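Local coordinates for protein polymerase subunit PA (Dhori virus, PDB 4CGS) that forms the N-terminal, cap-snatching-type domain of the PA subunit of an orthomyxovirus polymerase, a protein that probably binds RNA, at residues Asn28-Ile40 with Ser157-Leu169. Numbering follows the deposited sequence. Where two conformers were deposited one is given.
Sequences NLRPLEARIVECI and SLESNLLERMQEL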
loop_
_atom_site.group_PDB
_atom_site.type_symbol
_atom_site.label_atom_id
_atom_site.label_comp_id
_atom_site.label_asym_id
_atom_site.label_seq_id
_atom_site.Cartn_x
_atom_site.Cartn_y
_atom_site.Cartn_z
ATOM N N ASN A 28 4.194 8.934 -14.351
ATOM C CA ASN A 28 5.389 8.136 -14.451
ATOM C C ASN A 28 5.731 7.872 -15.899
ATOM O O ASN A 28 4.811 7.719 -16.713
ATOM C CB ASN A 28 5.165 6.808 -13.728
ATOM C CG ASN A 28 6.458 6.085 -13.374
ATOM O OD1 ASN A 28 7.123 5.539 -14.238
ATOM N ND2 ASN A 28 6.775 6.065 -12.082
ATOM N N LEU A 29 7.025 7.829 -16.195
ATOM C CA LEU A 29 7.467 7.505 -17.549
ATOM C C LEU A 29 7.138 6.105 -17.963
ATOM O O LEU A 29 7.171 5.802 -19.138
ATOM C CB LEU A 29 9.002 7.712 -17.693
ATOM C CG LEU A 29 9.398 9.184 -17.595
ATOM C CD1 LEU A 29 10.912 9.356 -17.732
ATOM C CD2 LEU A 29 8.659 10.075 -18.622
ATOM N N ARG A 30 6.798 5.237 -17.010
ATOM C CA ARG A 30 6.355 3.858 -17.226
ATOM C C ARG A 30 4.944 3.693 -16.610
ATOM O O ARG A 30 4.781 3.137 -15.537
ATOM C CB ARG A 30 7.330 2.867 -16.610
ATOM C CG ARG A 30 8.732 3.113 -17.224
ATOM C CD ARG A 30 9.533 1.890 -17.272
ATOM N NE ARG A 30 10.930 2.099 -17.564
ATOM C CZ ARG A 30 11.470 2.364 -18.739
ATOM N NH1 ARG A 30 10.746 2.521 -19.874
ATOM N NH2 ARG A 30 12.780 2.342 -18.772
ATOM N N PRO A 31 3.923 4.245 -17.268
ATOM C CA PRO A 31 2.645 4.371 -16.601
ATOM C C PRO A 31 1.952 3.045 -16.280
ATOM O O PRO A 31 1.335 2.902 -15.224
ATOM C CB PRO A 31 1.824 5.224 -17.522
ATOM C CG PRO A 31 2.517 5.085 -18.880
ATOM C CD PRO A 31 3.954 4.964 -18.562
ATOM N N LEU A 32 2.016 2.079 -17.173
ATOM C CA LEU A 32 1.351 0.781 -16.843
ATOM C C LEU A 32 2.008 0.136 -15.615
ATOM O O LEU A 32 1.302 -0.317 -14.691
ATOM C CB LEU A 32 1.378 -0.164 -18.083
ATOM C CG LEU A 32 0.933 -1.575 -17.743
ATOM C CD1 LEU A 32 -0.503 -1.647 -17.212
ATOM C CD2 LEU A 32 1.100 -2.491 -18.961
ATOM N N GLU A 33 3.316 0.096 -15.623
ATOM C CA GLU A 33 4.059 -0.503 -14.533
ATOM C C GLU A 33 3.731 0.241 -13.216
ATOM O O GLU A 33 3.505 -0.356 -12.179
ATOM C CB GLU A 33 5.541 -0.471 -14.775
ATOM C CG GLU A 33 6.109 -1.319 -15.919
ATOM C CD GLU A 33 5.997 -0.717 -17.319
ATOM O OE1 GLU A 33 5.288 0.253 -17.553
ATOM O OE2 GLU A 33 6.733 -1.192 -18.216
ATOM N N ALA A 34 3.774 1.555 -13.279
ATOM C CA ALA A 34 3.455 2.362 -12.138
ATOM C C ALA A 34 2.044 2.180 -11.685
ATOM O O ALA A 34 1.793 2.138 -10.455
ATOM C CB ALA A 34 3.749 3.829 -12.400
ATOM N N ARG A 35 1.094 2.017 -12.560
ATOM C CA ARG A 35 -0.314 1.823 -12.192
ATOM C C ARG A 35 -0.466 0.491 -11.471
ATOM O O ARG A 35 -1.197 0.407 -10.465
ATOM C CB ARG A 35 -1.199 1.844 -13.426
ATOM C CG ARG A 35 -2.672 1.802 -13.168
ATOM C CD ARG A 35 -3.505 2.019 -14.388
ATOM N NE ARG A 35 -4.924 1.989 -14.059
ATOM C CZ ARG A 35 -5.893 2.062 -14.986
ATOM N NH1 ARG A 35 -5.532 2.170 -16.274
ATOM N NH2 ARG A 35 -7.191 1.959 -14.648
ATOM N N ILE A 36 0.199 -0.566 -11.983
ATOM C CA ILE A 36 0.147 -1.826 -11.301
ATOM C C ILE A 36 0.715 -1.749 -9.936
ATOM O O ILE A 36 0.102 -2.222 -8.983
ATOM C CB ILE A 36 0.827 -2.936 -12.148
ATOM C CG1 ILE A 36 0.001 -3.174 -13.454
ATOM C CG2 ILE A 36 0.929 -4.237 -11.351
ATOM C CD1 ILE A 36 0.672 -4.021 -14.511
ATOM N N VAL A 37 1.899 -1.181 -9.783
ATOM C CA VAL A 37 2.480 -0.981 -8.451
ATOM C C VAL A 37 1.581 -0.177 -7.512
ATOM O O VAL A 37 1.445 -0.529 -6.338
ATOM C CB VAL A 37 3.911 -0.437 -8.512
ATOM C CG1 VAL A 37 4.429 -0.073 -7.122
ATOM C CG2 VAL A 37 4.827 -1.462 -9.167
ATOM N N GLU A 38 0.927 0.836 -8.055
ATOM C CA GLU A 38 0.035 1.690 -7.201
ATOM C C GLU A 38 -1.174 0.890 -6.764
ATOM O O GLU A 38 -1.626 0.987 -5.624
ATOM C CB GLU A 38 -0.350 2.958 -7.971
ATOM C CG GLU A 38 -0.981 4.030 -7.094
ATOM C CD GLU A 38 -1.228 5.328 -7.814
ATOM O OE1 GLU A 38 -0.635 5.590 -8.871
ATOM O OE2 GLU A 38 -2.110 6.080 -7.320
ATOM N N CYS A 39 -1.683 0.051 -7.641
ATOM C CA CYS A 39 -2.766 -0.831 -7.270
ATOM C C CYS A 39 -2.344 -1.891 -6.284
ATOM O O CYS A 39 -3.100 -2.274 -5.401
ATOM C CB CYS A 39 -3.401 -1.526 -8.470
ATOM S SG CYS A 39 -4.351 -0.459 -9.591
ATOM N N ILE A 40 -1.113 -2.381 -6.377
ATOM C CA ILE A 40 -0.542 -3.288 -5.376
ATOM C C ILE A 40 -0.510 -2.577 -4.028
ATOM O O ILE A 40 -0.897 -3.148 -2.999
ATOM C CB ILE A 40 0.846 -3.797 -5.801
ATOM C CG1 ILE A 40 0.736 -4.770 -7.023
ATOM C CG2 ILE A 40 1.540 -4.535 -4.627
ATOM C CD1 ILE A 40 2.075 -5.190 -7.592
ATOM N N SER A 157 3.160 -12.176 -12.426
ATOM C CA SER A 157 4.019 -11.304 -13.179
ATOM C C SER A 157 5.194 -12.065 -13.805
ATOM O O SER A 157 5.652 -11.644 -14.874
ATOM C CB SER A 157 4.441 -10.185 -12.241
ATOM O OG SER A 157 3.300 -9.430 -11.740
ATOM N N LEU A 158 5.620 -13.171 -13.213
ATOM C CA LEU A 158 6.753 -13.959 -13.754
ATOM C C LEU A 158 6.326 -14.679 -15.014
ATOM O O LEU A 158 7.177 -15.124 -15.792
ATOM C CB LEU A 158 7.198 -15.012 -12.738
ATOM C CG LEU A 158 8.063 -14.508 -11.565
ATOM C CD1 LEU A 158 8.096 -15.520 -10.442
ATOM C CD2 LEU A 158 9.435 -14.215 -12.103
ATOM N N GLU A 159 5.018 -14.827 -15.243
ATOM C CA GLU A 159 4.522 -15.525 -16.481
ATOM C C GLU A 159 4.585 -14.690 -17.736
ATOM O O GLU A 159 4.404 -15.248 -18.834
ATOM C CB GLU A 159 3.096 -15.921 -16.239
ATOM C CG GLU A 159 2.955 -17.006 -15.156
ATOM C CD GLU A 159 3.679 -18.297 -15.576
ATOM O OE1 GLU A 159 3.595 -18.783 -16.706
ATOM O OE2 GLU A 159 4.340 -18.909 -14.758
ATOM N N SER A 160 4.972 -13.432 -17.631
ATOM C CA SER A 160 5.204 -12.567 -18.788
ATOM C C SER A 160 6.441 -11.680 -18.577
ATOM O O SER A 160 7.249 -11.998 -17.716
ATOM C CB SER A 160 3.960 -11.723 -19.040
ATOM O OG SER A 160 3.844 -10.722 -18.068
ATOM N N ASN A 161 6.588 -10.559 -19.314
ATOM C CA ASN A 161 7.673 -9.640 -19.042
ATOM C C ASN A 161 7.305 -8.616 -17.997
ATOM O O ASN A 161 8.128 -7.760 -17.700
ATOM C CB ASN A 161 8.177 -8.973 -20.322
ATOM C CG ASN A 161 8.712 -9.954 -21.301
ATOM O OD1 ASN A 161 8.319 -9.940 -22.492
ATOM N ND2 ASN A 161 9.639 -10.805 -20.827
ATOM N N LEU A 162 6.109 -8.768 -17.383
ATOM C CA LEU A 162 5.645 -7.831 -16.399
ATOM C C LEU A 162 6.592 -7.649 -15.201
ATOM O O LEU A 162 6.860 -6.504 -14.826
ATOM C CB LEU A 162 4.273 -8.249 -15.934
ATOM C CG LEU A 162 3.616 -7.315 -14.926
ATOM C CD1 LEU A 162 3.485 -5.933 -15.522
ATOM C CD2 LEU A 162 2.283 -7.919 -14.509
ATOM N N LEU A 163 7.050 -8.728 -14.569
ATOM C CA LEU A 163 7.957 -8.520 -13.408
ATOM C C LEU A 163 9.211 -7.750 -13.773
ATOM O O LEU A 163 9.576 -6.784 -13.103
ATOM C CB LEU A 163 8.375 -9.824 -12.709
ATOM C CG LEU A 163 9.250 -9.718 -11.430
ATOM C CD1 LEU A 163 8.566 -8.810 -10.447
ATOM C CD2 LEU A 163 9.612 -11.037 -10.769
ATOM N N GLU A 164 9.836 -8.141 -14.877
ATOM C CA GLU A 164 11.018 -7.469 -15.379
ATOM C C GLU A 164 10.720 -5.985 -15.673
ATOM O O GLU A 164 11.477 -5.109 -15.251
ATOM C CB GLU A 164 11.575 -8.143 -16.622
ATOM C CG GLU A 164 12.920 -7.554 -17.074
ATOM C CD GLU A 164 13.323 -7.869 -18.524
ATOM O OE1 GLU A 164 12.547 -8.364 -19.346
ATOM O OE2 GLU A 164 14.478 -7.547 -18.847
ATOM N N ARG A 165 9.584 -5.716 -16.314
ATOM C CA ARG A 165 9.156 -4.356 -16.602
ATOM C C ARG A 165 8.967 -3.543 -15.317
ATOM O O ARG A 165 9.373 -2.365 -15.253
ATOM C CB ARG A 165 7.892 -4.358 -17.463
ATOM C CG ARG A 165 8.223 -4.772 -18.901
ATOM C CD ARG A 165 7.025 -4.794 -19.791
ATOM N NE ARG A 165 6.379 -3.520 -19.818
ATOM C CZ ARG A 165 5.269 -3.269 -20.494
ATOM N NH1 ARG A 165 4.754 -4.208 -21.286
ATOM N NH2 ARG A 165 4.687 -2.058 -20.406
ATOM N N MET A 166 8.296 -4.115 -14.306
ATOM C CA MET A 166 8.126 -3.400 -13.048
ATOM C C MET A 166 9.450 -3.118 -12.331
ATOM O O MET A 166 9.613 -2.105 -11.663
ATOM C CB MET A 166 7.191 -4.138 -12.089
ATOM C CG MET A 166 5.715 -3.985 -12.472
ATOM S SD MET A 166 4.605 -4.714 -11.249
ATOM C CE MET A 166 4.853 -6.453 -11.527
ATOM N N GLN A 167 10.408 -4.027 -12.468
ATOM C CA GLN A 167 11.749 -3.806 -11.946
ATOM C C GLN A 167 12.494 -2.694 -12.675
ATOM O O GLN A 167 13.540 -2.271 -12.231
ATOM C CB GLN A 167 12.513 -5.137 -11.883
ATOM C CG GLN A 167 11.900 -6.028 -10.804
ATOM C CD GLN A 167 12.494 -7.395 -10.537
ATOM O OE1 GLN A 167 13.082 -8.073 -11.437
ATOM N NE2 GLN A 167 12.316 -7.841 -9.257
ATOM N N GLU A 168 11.990 -2.319 -13.846
ATOM C CA GLU A 168 12.489 -1.197 -14.614
ATOM C C GLU A 168 11.857 0.139 -14.241
ATOM O O GLU A 168 12.148 1.158 -14.879
ATOM C CB GLU A 168 12.404 -1.452 -16.143
ATOM C CG GLU A 168 13.237 -2.606 -16.604
ATOM C CD GLU A 168 12.987 -3.024 -18.054
ATOM O OE1 GLU A 168 11.883 -2.821 -18.579
ATOM O OE2 GLU A 168 13.869 -3.660 -18.660
ATOM N N LEU A 169 10.958 0.185 -13.247
ATOM C CA LEU A 169 10.522 1.466 -12.639
ATOM C C LEU A 169 11.707 2.287 -12.117
ATOM O O LEU A 169 12.450 1.846 -11.264
ATOM C CB LEU A 169 9.459 1.228 -11.558
ATOM C CG LEU A 169 8.075 1.019 -12.159
ATOM C CD1 LEU A 169 7.096 0.383 -11.227
ATOM C CD2 LEU A 169 7.570 2.399 -12.668
#
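OE2 of E33 is gripped by two nitrogens of R165, NE at 2.8 Å from OE2 and NH2 at 3.1 Å. This side-on salt bridge joins two helices of the PA N-terminal α/β domain, a mixed five-stranded sheet with helices around it: the first turn of helix 31-44 and the last helix of the modelled chain, 162-166. The axes of segments 31-40 and 162-166 cross at -95°. OE2 sits at the guanidinium edge, in its plane; the carboxylate is turned 64° to that plane, and both nitrogens reach OE2 from above one face of the carboxylate. With CG of E33 beside its backbone N, packed against R165 O, a bend at chi2 (81°) swings the carboxylate to the arginine, while a bend at chi3 curls R165 round to meet it. A flexible chain ending in a flat, charged guanidinium suits R165, since it can serve one oxygen with two N-H groups at the margin of the contact.

Beside the bridge the helices meet through apolar groups. In one of its two conformers M166 puts SD 3.7 Å from I36 CG2, crossing that isoleucine at about a right angle. The branching of I36 serves two partners, as its other arm meets L162 tip to tip, CD1 to CD1 at 3.5 Å. I40 continues the packing onto F149, L150 and I153 of helix 140-157.

After helix 162-166 a type I turn, M166 to L169, brings L169 back over the start of helix 31-44. Its forked end lets CD1 meet V37 CG2 at 3.6 Å while CD2 lies by N28, whose OD1 closes an Asx turn onto R30 N. R30, the N-cap residue, extends its chain so that NE donates to E168 O at 3.1 Å, from above the carbonyl plane.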